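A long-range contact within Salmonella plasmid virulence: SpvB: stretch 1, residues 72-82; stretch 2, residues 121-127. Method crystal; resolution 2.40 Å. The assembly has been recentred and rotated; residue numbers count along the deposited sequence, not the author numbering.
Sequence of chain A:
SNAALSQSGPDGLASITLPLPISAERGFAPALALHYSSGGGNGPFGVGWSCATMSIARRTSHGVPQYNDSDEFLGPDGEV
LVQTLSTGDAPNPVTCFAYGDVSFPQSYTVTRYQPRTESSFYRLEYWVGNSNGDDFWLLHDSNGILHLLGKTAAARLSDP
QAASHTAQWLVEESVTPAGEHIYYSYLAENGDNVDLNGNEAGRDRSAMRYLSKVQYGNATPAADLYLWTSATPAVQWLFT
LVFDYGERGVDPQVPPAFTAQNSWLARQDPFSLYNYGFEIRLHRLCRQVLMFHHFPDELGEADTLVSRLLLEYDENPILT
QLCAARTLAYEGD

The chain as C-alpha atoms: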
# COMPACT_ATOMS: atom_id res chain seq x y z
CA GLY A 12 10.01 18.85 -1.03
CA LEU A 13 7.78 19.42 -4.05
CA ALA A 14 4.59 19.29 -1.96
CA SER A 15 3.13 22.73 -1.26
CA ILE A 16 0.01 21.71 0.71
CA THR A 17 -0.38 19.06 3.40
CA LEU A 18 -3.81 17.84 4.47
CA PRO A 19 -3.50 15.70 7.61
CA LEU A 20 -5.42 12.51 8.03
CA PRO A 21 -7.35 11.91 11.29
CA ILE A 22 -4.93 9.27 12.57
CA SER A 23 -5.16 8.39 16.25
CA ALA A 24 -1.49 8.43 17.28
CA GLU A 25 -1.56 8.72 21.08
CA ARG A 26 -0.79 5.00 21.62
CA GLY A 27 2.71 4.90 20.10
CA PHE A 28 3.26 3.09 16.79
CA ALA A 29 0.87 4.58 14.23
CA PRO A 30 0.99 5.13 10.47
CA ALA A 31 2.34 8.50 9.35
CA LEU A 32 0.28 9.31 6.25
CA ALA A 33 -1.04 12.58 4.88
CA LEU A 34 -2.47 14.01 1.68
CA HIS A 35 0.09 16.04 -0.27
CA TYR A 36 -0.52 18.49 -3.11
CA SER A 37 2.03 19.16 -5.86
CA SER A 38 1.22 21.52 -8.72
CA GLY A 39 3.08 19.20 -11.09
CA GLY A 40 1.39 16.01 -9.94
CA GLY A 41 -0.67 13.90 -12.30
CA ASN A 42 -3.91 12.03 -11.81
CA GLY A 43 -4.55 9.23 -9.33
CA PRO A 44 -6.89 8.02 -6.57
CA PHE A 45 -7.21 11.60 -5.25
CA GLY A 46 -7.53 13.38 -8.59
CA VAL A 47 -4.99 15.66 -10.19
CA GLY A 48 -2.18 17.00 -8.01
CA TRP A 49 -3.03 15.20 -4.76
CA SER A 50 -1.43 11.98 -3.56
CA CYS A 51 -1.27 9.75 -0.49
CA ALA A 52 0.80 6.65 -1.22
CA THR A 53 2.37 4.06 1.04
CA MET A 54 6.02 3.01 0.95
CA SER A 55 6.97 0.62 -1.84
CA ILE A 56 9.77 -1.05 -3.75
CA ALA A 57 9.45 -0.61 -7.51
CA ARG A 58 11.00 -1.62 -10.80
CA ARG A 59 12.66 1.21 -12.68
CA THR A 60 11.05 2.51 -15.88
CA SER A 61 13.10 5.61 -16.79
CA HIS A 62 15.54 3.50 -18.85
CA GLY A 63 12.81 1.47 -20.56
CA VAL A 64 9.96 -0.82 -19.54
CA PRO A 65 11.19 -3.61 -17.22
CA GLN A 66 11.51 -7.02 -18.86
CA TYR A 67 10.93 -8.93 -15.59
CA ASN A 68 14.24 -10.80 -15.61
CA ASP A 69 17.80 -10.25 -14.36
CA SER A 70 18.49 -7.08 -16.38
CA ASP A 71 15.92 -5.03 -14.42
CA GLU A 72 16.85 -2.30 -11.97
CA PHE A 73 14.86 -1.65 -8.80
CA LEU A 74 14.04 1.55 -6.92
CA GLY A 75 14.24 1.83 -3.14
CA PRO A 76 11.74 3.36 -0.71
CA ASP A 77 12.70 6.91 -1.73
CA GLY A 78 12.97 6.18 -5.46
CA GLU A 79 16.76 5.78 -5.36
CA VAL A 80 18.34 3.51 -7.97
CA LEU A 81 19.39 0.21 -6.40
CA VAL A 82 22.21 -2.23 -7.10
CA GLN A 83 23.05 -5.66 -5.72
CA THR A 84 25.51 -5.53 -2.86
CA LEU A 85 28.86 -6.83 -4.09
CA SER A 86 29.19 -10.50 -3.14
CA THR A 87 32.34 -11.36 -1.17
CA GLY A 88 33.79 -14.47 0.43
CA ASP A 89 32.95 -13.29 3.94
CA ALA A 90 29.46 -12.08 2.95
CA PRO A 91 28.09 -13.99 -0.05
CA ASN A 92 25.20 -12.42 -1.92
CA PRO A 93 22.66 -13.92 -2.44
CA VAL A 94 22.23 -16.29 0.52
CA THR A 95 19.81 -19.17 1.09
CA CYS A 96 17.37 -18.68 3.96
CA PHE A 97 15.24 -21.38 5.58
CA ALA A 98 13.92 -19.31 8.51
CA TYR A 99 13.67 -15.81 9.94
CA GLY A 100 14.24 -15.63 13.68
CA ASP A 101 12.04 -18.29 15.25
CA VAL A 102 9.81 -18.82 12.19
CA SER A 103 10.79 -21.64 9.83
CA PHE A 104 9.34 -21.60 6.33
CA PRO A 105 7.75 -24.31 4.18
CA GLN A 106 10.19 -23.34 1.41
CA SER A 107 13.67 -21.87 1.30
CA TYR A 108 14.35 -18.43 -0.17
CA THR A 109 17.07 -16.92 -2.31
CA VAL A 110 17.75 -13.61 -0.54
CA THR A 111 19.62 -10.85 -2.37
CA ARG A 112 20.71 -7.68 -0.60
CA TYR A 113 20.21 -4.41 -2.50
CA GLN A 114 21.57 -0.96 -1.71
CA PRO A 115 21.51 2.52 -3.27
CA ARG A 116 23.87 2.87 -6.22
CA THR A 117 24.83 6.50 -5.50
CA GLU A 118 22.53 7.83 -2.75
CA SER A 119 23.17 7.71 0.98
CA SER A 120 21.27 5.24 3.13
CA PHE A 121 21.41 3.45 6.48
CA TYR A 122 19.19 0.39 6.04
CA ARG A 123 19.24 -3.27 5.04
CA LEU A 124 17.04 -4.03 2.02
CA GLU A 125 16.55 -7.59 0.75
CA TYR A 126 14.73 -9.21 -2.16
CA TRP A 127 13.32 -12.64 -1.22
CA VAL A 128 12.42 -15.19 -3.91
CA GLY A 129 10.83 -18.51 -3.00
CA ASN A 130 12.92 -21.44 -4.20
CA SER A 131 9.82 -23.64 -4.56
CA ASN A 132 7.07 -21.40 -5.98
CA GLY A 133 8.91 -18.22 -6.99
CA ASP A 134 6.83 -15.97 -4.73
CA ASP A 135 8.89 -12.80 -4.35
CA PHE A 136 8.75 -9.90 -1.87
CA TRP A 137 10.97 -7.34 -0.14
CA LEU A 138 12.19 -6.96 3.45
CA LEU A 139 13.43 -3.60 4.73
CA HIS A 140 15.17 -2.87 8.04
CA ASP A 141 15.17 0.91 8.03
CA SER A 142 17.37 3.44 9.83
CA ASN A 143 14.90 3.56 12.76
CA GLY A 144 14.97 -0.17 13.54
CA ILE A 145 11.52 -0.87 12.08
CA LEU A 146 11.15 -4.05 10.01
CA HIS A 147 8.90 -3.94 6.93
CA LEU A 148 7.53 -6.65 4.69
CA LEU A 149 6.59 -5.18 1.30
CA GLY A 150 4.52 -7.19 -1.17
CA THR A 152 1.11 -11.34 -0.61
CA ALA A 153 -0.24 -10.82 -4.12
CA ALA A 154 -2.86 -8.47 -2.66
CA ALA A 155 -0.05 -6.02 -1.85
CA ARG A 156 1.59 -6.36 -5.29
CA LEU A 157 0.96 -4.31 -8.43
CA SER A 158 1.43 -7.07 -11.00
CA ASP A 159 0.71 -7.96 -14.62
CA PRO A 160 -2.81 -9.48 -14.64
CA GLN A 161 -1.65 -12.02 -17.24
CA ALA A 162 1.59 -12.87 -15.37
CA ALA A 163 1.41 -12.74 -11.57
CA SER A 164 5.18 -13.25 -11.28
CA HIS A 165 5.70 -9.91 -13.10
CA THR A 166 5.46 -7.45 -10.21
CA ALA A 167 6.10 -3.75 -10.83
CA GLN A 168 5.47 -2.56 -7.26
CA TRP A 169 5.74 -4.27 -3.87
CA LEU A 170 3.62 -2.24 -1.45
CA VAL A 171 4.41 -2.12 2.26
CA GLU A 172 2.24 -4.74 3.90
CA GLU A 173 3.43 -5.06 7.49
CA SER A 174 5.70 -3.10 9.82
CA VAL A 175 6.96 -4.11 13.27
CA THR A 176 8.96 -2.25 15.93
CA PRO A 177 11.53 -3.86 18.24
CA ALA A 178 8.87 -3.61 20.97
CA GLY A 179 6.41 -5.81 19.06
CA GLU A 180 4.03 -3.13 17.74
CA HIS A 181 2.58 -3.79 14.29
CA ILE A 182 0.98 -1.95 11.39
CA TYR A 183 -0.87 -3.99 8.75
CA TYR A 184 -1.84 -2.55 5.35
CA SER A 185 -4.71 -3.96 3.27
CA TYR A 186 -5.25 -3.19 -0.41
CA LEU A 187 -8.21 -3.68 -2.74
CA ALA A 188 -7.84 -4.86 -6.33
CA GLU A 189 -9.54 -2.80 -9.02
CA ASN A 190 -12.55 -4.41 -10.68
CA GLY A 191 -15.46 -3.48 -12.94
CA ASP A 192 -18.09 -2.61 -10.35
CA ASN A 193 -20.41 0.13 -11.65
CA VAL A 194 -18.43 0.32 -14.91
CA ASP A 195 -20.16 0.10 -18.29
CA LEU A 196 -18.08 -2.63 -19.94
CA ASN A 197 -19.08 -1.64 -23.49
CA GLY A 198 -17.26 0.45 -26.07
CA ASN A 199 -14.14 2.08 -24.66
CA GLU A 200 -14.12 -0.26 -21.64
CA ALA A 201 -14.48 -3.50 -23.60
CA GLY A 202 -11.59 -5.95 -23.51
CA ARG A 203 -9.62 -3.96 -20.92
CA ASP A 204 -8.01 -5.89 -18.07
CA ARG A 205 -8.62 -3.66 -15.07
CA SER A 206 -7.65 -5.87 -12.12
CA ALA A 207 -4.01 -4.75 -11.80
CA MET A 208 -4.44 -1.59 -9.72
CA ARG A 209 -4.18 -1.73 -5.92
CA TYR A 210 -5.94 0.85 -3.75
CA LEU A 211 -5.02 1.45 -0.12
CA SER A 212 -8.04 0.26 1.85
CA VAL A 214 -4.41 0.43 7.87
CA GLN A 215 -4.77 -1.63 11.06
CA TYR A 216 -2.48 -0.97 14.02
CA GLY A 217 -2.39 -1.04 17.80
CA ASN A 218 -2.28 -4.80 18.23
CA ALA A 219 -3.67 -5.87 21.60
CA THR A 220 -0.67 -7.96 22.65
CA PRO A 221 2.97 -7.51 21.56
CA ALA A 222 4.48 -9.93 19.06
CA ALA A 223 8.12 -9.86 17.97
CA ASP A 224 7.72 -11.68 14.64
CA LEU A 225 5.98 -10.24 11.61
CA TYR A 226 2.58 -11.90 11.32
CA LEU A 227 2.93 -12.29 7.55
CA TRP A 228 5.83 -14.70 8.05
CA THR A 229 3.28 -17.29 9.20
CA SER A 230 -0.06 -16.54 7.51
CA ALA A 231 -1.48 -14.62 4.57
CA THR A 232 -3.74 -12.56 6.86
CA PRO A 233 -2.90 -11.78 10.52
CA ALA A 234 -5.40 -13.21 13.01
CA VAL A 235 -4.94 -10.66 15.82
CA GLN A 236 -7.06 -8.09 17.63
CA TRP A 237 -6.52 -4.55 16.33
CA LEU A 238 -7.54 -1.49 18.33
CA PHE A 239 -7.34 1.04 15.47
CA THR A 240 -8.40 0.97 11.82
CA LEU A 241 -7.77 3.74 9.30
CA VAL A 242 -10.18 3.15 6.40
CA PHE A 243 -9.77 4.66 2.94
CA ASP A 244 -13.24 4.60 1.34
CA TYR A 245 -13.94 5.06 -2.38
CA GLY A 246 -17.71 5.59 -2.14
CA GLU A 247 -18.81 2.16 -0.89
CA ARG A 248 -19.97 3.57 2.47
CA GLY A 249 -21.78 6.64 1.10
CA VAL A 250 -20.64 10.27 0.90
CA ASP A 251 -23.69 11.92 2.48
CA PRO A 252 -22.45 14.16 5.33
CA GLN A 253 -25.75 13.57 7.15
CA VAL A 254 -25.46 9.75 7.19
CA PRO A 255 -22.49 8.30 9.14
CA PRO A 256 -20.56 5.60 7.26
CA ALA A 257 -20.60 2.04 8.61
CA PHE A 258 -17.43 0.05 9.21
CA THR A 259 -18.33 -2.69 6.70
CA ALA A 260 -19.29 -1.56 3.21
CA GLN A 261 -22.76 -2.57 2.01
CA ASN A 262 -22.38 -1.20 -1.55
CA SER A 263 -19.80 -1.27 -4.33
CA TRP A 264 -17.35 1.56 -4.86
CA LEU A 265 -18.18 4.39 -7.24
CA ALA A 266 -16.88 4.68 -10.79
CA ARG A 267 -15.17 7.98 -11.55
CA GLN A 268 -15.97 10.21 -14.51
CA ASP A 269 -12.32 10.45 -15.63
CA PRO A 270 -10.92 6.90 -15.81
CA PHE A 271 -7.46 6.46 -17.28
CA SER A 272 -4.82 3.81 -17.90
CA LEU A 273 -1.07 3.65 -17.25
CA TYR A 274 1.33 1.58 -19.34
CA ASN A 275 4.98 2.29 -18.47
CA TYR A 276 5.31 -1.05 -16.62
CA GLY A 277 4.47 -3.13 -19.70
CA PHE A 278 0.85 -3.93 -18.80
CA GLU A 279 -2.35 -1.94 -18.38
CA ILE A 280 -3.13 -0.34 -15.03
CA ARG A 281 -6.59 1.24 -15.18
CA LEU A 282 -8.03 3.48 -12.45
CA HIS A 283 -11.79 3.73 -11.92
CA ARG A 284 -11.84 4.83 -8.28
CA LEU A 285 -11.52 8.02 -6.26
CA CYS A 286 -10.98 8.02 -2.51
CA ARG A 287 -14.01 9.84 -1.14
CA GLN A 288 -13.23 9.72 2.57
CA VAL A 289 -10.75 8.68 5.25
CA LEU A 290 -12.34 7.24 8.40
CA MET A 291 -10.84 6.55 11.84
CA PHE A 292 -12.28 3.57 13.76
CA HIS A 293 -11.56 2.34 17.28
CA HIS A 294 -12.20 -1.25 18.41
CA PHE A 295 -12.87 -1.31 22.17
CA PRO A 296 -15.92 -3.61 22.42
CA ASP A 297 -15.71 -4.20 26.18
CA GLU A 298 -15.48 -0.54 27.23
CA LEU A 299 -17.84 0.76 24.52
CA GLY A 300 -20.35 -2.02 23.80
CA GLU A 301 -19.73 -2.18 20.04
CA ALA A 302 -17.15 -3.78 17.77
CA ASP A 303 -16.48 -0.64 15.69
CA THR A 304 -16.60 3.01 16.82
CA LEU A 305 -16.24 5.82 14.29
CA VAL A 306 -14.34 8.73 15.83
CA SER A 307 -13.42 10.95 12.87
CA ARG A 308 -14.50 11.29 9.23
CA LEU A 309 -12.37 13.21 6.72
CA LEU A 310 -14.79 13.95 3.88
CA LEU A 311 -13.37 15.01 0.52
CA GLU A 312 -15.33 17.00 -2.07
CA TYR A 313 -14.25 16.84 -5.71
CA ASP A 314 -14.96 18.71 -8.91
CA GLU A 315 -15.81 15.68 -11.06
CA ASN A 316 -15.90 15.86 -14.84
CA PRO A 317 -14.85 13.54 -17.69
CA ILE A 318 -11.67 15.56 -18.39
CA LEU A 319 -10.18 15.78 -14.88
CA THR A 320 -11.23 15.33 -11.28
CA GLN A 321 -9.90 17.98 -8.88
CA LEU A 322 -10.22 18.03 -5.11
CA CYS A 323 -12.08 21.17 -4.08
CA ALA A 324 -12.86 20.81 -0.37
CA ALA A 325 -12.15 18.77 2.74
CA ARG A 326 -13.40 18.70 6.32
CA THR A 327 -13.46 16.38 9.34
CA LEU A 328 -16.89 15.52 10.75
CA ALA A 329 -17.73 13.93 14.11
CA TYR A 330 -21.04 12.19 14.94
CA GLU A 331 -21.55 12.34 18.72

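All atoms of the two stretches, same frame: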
# COMPACT_ATOMS: atom_id res chain seq x y z
N GLU A 72 16.46 -3.06 -13.14
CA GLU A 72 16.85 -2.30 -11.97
C GLU A 72 15.64 -2.04 -11.08
O GLU A 72 14.51 -1.94 -11.56
CB GLU A 72 17.50 -0.97 -12.36
CG GLU A 72 18.74 -1.10 -13.21
CD GLU A 72 19.35 0.25 -13.51
OE1 GLU A 72 18.71 1.04 -14.24
OE2 GLU A 72 20.45 0.54 -13.01
N PHE A 73 15.89 -1.93 -9.78
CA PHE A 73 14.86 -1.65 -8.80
C PHE A 73 15.08 -0.27 -8.18
O PHE A 73 16.18 0.28 -8.22
CB PHE A 73 14.83 -2.71 -7.70
CG PHE A 73 14.58 -4.10 -8.21
CD1 PHE A 73 13.29 -4.53 -8.48
CD2 PHE A 73 15.64 -4.96 -8.43
CE1 PHE A 73 13.06 -5.81 -8.96
CE2 PHE A 73 15.42 -6.24 -8.90
CZ PHE A 73 14.12 -6.67 -9.17
N LEU A 74 14.01 0.27 -7.61
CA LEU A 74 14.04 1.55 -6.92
C LEU A 74 13.68 1.34 -5.45
O LEU A 74 12.74 0.60 -5.13
CB LEU A 74 13.07 2.56 -7.54
CG LEU A 74 13.27 2.88 -9.02
CD1 LEU A 74 12.13 3.73 -9.55
CD2 LEU A 74 14.61 3.57 -9.24
N GLY A 75 14.43 1.99 -4.56
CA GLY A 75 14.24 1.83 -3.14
C GLY A 75 13.06 2.64 -2.62
O GLY A 75 12.30 3.24 -3.39
N PRO A 76 12.91 2.68 -1.30
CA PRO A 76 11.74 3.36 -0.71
C PRO A 76 11.62 4.83 -1.07
O PRO A 76 10.51 5.37 -1.06
CB PRO A 76 11.95 3.17 0.80
CG PRO A 76 12.87 2.00 0.92
CD PRO A 76 13.77 2.07 -0.28
N ASP A 77 12.73 5.51 -1.35
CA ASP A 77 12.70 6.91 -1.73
C ASP A 77 12.95 7.12 -3.22
O ASP A 77 13.32 8.22 -3.64
CB ASP A 77 13.70 7.70 -0.89
CG ASP A 77 13.35 7.71 0.58
OD1 ASP A 77 12.31 8.31 0.94
OD2 ASP A 77 14.08 7.08 1.37
N GLY A 78 12.75 6.08 -4.03
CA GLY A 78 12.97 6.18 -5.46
C GLY A 78 14.41 6.08 -5.90
O GLY A 78 14.68 6.25 -7.10
N GLU A 79 15.35 5.82 -4.99
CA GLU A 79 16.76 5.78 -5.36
C GLU A 79 17.06 4.52 -6.17
O GLU A 79 16.50 3.45 -5.91
CB GLU A 79 17.64 5.83 -4.11
CG GLU A 79 17.60 4.57 -3.25
CD GLU A 79 16.45 4.56 -2.25
OE1 GLU A 79 15.35 5.06 -2.59
OE2 GLU A 79 16.63 4.03 -1.13
N VAL A 80 17.95 4.65 -7.15
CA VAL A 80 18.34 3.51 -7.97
C VAL A 80 19.13 2.53 -7.12
O VAL A 80 20.05 2.92 -6.38
CB VAL A 80 19.15 3.97 -9.19
CG1 VAL A 80 19.64 2.77 -9.98
CG2 VAL A 80 18.30 4.87 -10.08
N LEU A 81 18.78 1.26 -7.20
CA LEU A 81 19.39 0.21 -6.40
C LEU A 81 20.38 -0.60 -7.22
O LEU A 81 20.37 -0.60 -8.46
CB LEU A 81 18.33 -0.72 -5.81
CG LEU A 81 17.31 -0.10 -4.86
CD1 LEU A 81 16.24 -1.12 -4.52
CD2 LEU A 81 18.00 0.41 -3.60
N VAL A 82 21.25 -1.31 -6.51
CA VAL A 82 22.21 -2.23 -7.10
C VAL A 82 22.46 -3.34 -6.10
O VAL A 82 22.37 -3.13 -4.88
CB VAL A 82 23.52 -1.51 -7.50
CG1 VAL A 82 24.23 -0.96 -6.26
CG2 VAL A 82 24.44 -2.43 -8.29
N PHE A 121 21.00 4.24 5.32
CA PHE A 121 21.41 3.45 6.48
C PHE A 121 20.32 2.41 6.76
O PHE A 121 19.60 2.46 7.75
CB PHE A 121 21.68 4.33 7.70
CG PHE A 121 22.60 3.70 8.71
CD1 PHE A 121 22.10 2.83 9.67
CD2 PHE A 121 23.96 3.95 8.67
CE1 PHE A 121 22.95 2.24 10.59
CE2 PHE A 121 24.81 3.36 9.59
CZ PHE A 121 24.31 2.50 10.55
N TYR A 122 20.18 1.45 5.86
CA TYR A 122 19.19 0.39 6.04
C TYR A 122 19.74 -0.92 5.50
O TYR A 122 20.84 -0.98 4.94
CB TYR A 122 17.86 0.76 5.39
CG TYR A 122 17.89 0.99 3.88
CD1 TYR A 122 18.19 -0.04 3.00
CD2 TYR A 122 17.56 2.23 3.35
CE1 TYR A 122 18.20 0.16 1.63
CE2 TYR A 122 17.56 2.44 1.98
CZ TYR A 122 17.88 1.40 1.13
OH TYR A 122 17.88 1.60 -0.24
N ARG A 123 18.96 -1.99 5.67
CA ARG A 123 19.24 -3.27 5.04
C ARG A 123 18.01 -3.68 4.24
O ARG A 123 16.95 -3.95 4.82
CB ARG A 123 19.61 -4.35 6.06
CG ARG A 123 20.10 -5.61 5.36
CD ARG A 123 20.22 -6.82 6.28
NE ARG A 123 20.69 -7.98 5.54
CZ ARG A 123 21.97 -8.22 5.24
NH1 ARG A 123 22.91 -7.36 5.61
NH2 ARG A 123 22.30 -9.31 4.56
N LEU A 124 18.14 -3.70 2.92
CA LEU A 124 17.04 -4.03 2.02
C LEU A 124 17.34 -5.35 1.32
O LEU A 124 18.44 -5.53 0.78
CB LEU A 124 16.83 -2.92 1.00
CG LEU A 124 15.71 -3.09 -0.03
CD1 LEU A 124 14.35 -3.15 0.66
CD2 LEU A 124 15.76 -1.95 -1.04
N GLU A 125 16.36 -6.25 1.31
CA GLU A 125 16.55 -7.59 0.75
C GLU A 125 15.38 -7.96 -0.15
O GLU A 125 14.22 -7.64 0.14
CB GLU A 125 16.68 -8.64 1.85
CG GLU A 125 17.83 -8.41 2.79
CD GLU A 125 17.81 -9.37 3.95
OE1 GLU A 125 16.71 -9.86 4.29
OE2 GLU A 125 18.89 -9.64 4.53
N TYR A 126 15.70 -8.66 -1.22
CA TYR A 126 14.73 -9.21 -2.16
C TYR A 126 14.70 -10.72 -1.93
O TYR A 126 15.73 -11.39 -2.07
CB TYR A 126 15.13 -8.86 -3.59
CG TYR A 126 14.18 -9.31 -4.67
CD1 TYR A 126 12.80 -9.19 -4.51
CD2 TYR A 126 14.65 -9.85 -5.86
CE1 TYR A 126 11.93 -9.60 -5.50
CE2 TYR A 126 13.78 -10.26 -6.85
CZ TYR A 126 12.42 -10.13 -6.67
OH TYR A 126 11.56 -10.54 -7.66
N TRP A 127 13.53 -11.24 -1.56
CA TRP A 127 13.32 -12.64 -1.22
C TRP A 127 12.54 -13.31 -2.34
O TRP A 127 11.46 -12.83 -2.71
CB TRP A 127 12.55 -12.79 0.09
CG TRP A 127 13.28 -12.34 1.33
CD1 TRP A 127 13.82 -11.11 1.56
CD2 TRP A 127 13.54 -13.12 2.50
NE1 TRP A 127 14.41 -11.08 2.81
CE2 TRP A 127 14.25 -12.30 3.41
CE3 TRP A 127 13.24 -14.44 2.88
CZ2 TRP A 127 14.66 -12.75 4.66
CZ3 TRP A 127 13.66 -14.89 4.12
CH2 TRP A 127 14.36 -14.04 5.00

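Stretch 1 folds back on itself. A short strand at 73-74 and the start of a longer one at 81-82 are joined by a loop that contains a type I beta turn from Gly-75 to Gly-78. Three backbone hydrogen bonds hold this fold: Leu-81 N to Phe-73 O at 3.0 Å, Gly-75 N to Glu-79 O at 2.9 Å, and Gly-78 N to Gly-75 O at 2.9 Å, the last closing the turn. Gly-78 has a positive phi of 79°, a conformation that favours glycine. Stretch 2 is extended, with a strand that runs from 123 to 127 and continues beyond it. No backbone hydrogen bond joins the two stretches. Gly-75 CA and Leu-124 CA are 8.3 Å apart, the closest approach of the CA atoms, and Phe-73 CA lies 10.1 Å from Tyr-126 CA; the contact is made by side chains. Leu-124 and Tyr-126 in the strand, and Tyr-122 just before it, point toward stretch 1, while Arg-123 and Glu-125 are out of its reach.

One hydrogen bond crosses the contact. Tyr-122 OH donates to Glu-79 OE2 at 2.9 Å. The carboxylate oxygen lies at the edge of the tyrosine ring, near its plane, as suits a phenol hydroxyl. The other oxygen of the same carboxylate serves the turn: Asp-77 N donates to Glu-79 OE1 at 2.9 Å. One acid thus braces its own loop and binds the neighbouring stretch. Gly-75 lies close to this site. An ideal CB on it would sit 2.5 Å from Glu-79 OE2, a clash, and 3.3 Å from Tyr-122 OH.

Apolar groups also lie near the hydroxyl. Pro-76 CD is 4.1 Å from Tyr-122 OH and 4.4 Å from Tyr-122 CZ. Leu-81 CD2 lies 3.6 Å from Tyr-122 OH. Leu-81 also meets Leu-124, with Leu-81 CD1 3.6 Å from Leu-124 CD2. These two buried side chains pack methyl to methyl.

An aromatic pair adds a further contact. Phe-73 CZ is 4.3 Å from Tyr-126 CE2. The ring centroids are 5.4 Å apart and the planes meet at 47°, an oblique arrangement. The hydroxyl of Tyr-126 is hydrogen-bonded elsewhere in the structure.

Charged groups within stretch 2 pair with one another. Arg-123 NE forms a salt bridge with Glu-125 OE2 at 2.6 Å, and the hydrogen bond within it is nearly straight at 171°. Trp-127 NE1 donates to Glu-125 OE1 at 3.0 Å. Both oxygens of the buried Glu-125 are therefore satisfied without help from stretch 1. In all, the two stretches bury 251 Å², both sides summed.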